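Local coordinates for D-methionine transport system permease protein MetI (Escherichia coli, PDB 3TUI) that forms the membrane-spanning part of an ABC importer for D-methionine and the toxic analogue alpha-methyl-methionine, and probably carries the substrate across the inner membrane, at residues Val60-Arg64 and Pro102-Arg106. Residues are numbered along the deposited sequence; the frame is centred on the assembly and turned at random.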
# COMPACT_ATOMS: atom_id res chain seq x y z
N VAL A 60 8.42 31.79 -2.00
CA VAL A 60 9.25 30.97 -1.13
C VAL A 60 10.36 30.35 -1.97
O VAL A 60 11.50 30.23 -1.51
CB VAL A 60 8.45 29.85 -0.35
CG1 VAL A 60 7.42 30.45 0.59
CG2 VAL A 60 7.81 28.87 -1.29
N ASN A 61 10.04 29.98 -3.20
CA ASN A 61 11.02 29.39 -4.09
C ASN A 61 12.07 30.40 -4.49
O ASN A 61 13.26 30.09 -4.55
CB ASN A 61 10.34 28.80 -5.33
CG ASN A 61 9.76 27.42 -5.07
OD1 ASN A 61 10.41 26.56 -4.47
ND2 ASN A 61 8.53 27.20 -5.54
N ILE A 62 11.61 31.62 -4.76
CA ILE A 62 12.50 32.75 -5.00
C ILE A 62 13.41 32.99 -3.81
O ILE A 62 14.64 32.97 -3.94
CB ILE A 62 11.71 34.03 -5.33
CG1 ILE A 62 11.40 34.08 -6.83
CG2 ILE A 62 12.47 35.27 -4.89
CD1 ILE A 62 10.25 35.01 -7.20
N PHE A 63 12.81 33.20 -2.64
CA PHE A 63 13.60 33.44 -1.45
C PHE A 63 14.57 32.30 -1.16
O PHE A 63 15.71 32.54 -0.75
CB PHE A 63 12.71 33.71 -0.22
CG PHE A 63 12.20 35.12 -0.17
CD1 PHE A 63 13.07 36.18 0.08
CD2 PHE A 63 10.86 35.40 -0.42
CE1 PHE A 63 12.62 37.49 0.10
CE2 PHE A 63 10.39 36.72 -0.39
CZ PHE A 63 11.27 37.76 -0.13
N ARG A 64 14.11 31.08 -1.38
CA ARG A 64 14.90 29.90 -1.06
C ARG A 64 16.03 29.74 -2.06
O ARG A 64 17.07 29.15 -1.75
CB ARG A 64 14.02 28.65 -1.08
CG ARG A 64 14.76 27.36 -0.85
CD ARG A 64 14.08 26.52 0.22
NE ARG A 64 15.00 25.52 0.76
CZ ARG A 64 15.03 24.25 0.38
NH1 ARG A 64 14.17 23.82 -0.54
NH2 ARG A 64 15.90 23.40 0.91
N PRO A 102 11.91 30.22 4.15
CA PRO A 102 11.62 29.33 3.02
C PRO A 102 11.97 27.84 3.29
O PRO A 102 11.09 27.02 3.09
CB PRO A 102 12.50 29.90 1.89
CG PRO A 102 13.46 30.86 2.56
CD PRO A 102 12.73 31.37 3.75
N PHE A 103 13.16 27.52 3.79
CA PHE A 103 13.43 26.14 4.23
C PHE A 103 12.33 25.62 5.10
O PHE A 103 11.82 24.52 4.89
CB PHE A 103 14.72 26.02 5.05
CG PHE A 103 15.93 26.27 4.26
CD1 PHE A 103 16.49 25.25 3.50
CD2 PHE A 103 16.50 27.53 4.23
CE1 PHE A 103 17.63 25.46 2.73
CE2 PHE A 103 17.64 27.77 3.46
CZ PHE A 103 18.21 26.72 2.71
N ILE A 104 11.99 26.41 6.11
CA ILE A 104 11.08 25.91 7.12
C ILE A 104 9.68 25.69 6.51
O ILE A 104 9.14 24.58 6.60
CB ILE A 104 11.02 26.87 8.30
CG1 ILE A 104 12.34 26.76 9.08
CG2 ILE A 104 9.80 26.56 9.16
CD1 ILE A 104 12.58 27.86 10.08
N ALA A 105 9.11 26.71 5.87
CA ALA A 105 7.75 26.57 5.34
C ALA A 105 7.62 25.40 4.38
O ALA A 105 6.69 24.59 4.50
CB ALA A 105 7.27 27.85 4.70
N ARG A 106 8.53 25.30 3.42
CA ARG A 106 8.52 24.15 2.53
C ARG A 106 8.52 22.83 3.30
O ARG A 106 7.75 21.92 2.96
CB ARG A 106 9.69 24.18 1.56
CG ARG A 106 9.54 23.16 0.46
CD ARG A 106 8.11 23.15 -0.10
NE ARG A 106 7.68 24.44 -0.65
CZ ARG A 106 7.64 24.70 -1.96
NH1 ARG A 106 7.99 23.77 -2.83
NH2 ARG A 106 7.24 25.89 -2.39
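Two helical turns, Val60-Arg64 and Pro102-Arg106, run roughly antiparallel, their N-to-C directions 138° apart and their axes approaching to 9.5 Å. The closest CA atoms across the pair, those of Val60 and Pro102, lie 5.1 Å apart. Pro102 has no amide hydrogen to give to the preceding turn, and helix 89-112 is kinked here, with the N of Phe103 also unbonded to that turn. Proline thus suits a bend, and its apolar ring serves as a packing surface: its CB lies in van der Waals contact, 3.6 Å from the O of Val60, a carbonyl already bonded to Arg64 N, and 3.6 Å from the CB of Arg64. Its CG meets Phe63 CB at 4.1 Å, while the Phe63 ring leads away. The contact joins the last turn of helix 50-64 to helix 89-112 within the transmembrane domain of a type I ABC importer; Ile104, directed away from the contact, touches Phe28 of helix 3-40, Ala105 touches Val34 of the same helix, and Asn61 and Ile62 pack on Tyr201 of the second MetI subunit. Two long, flexible arginines span the remaining gap. Arg64 extends across to Phe103, whose flat ring offers a face to its NE, 3.1 Å from CD1, with the guanidinium edge toward the ring. Arg106 curls through p rotamers at chi2 and chi3, bringing NH2 across to 3.2 Å from Val60 CG2, an apolar methyl. Asn61 ND2 lies 3.6 Å from Arg106 NH2, but both are donors and form no hydrogen bond.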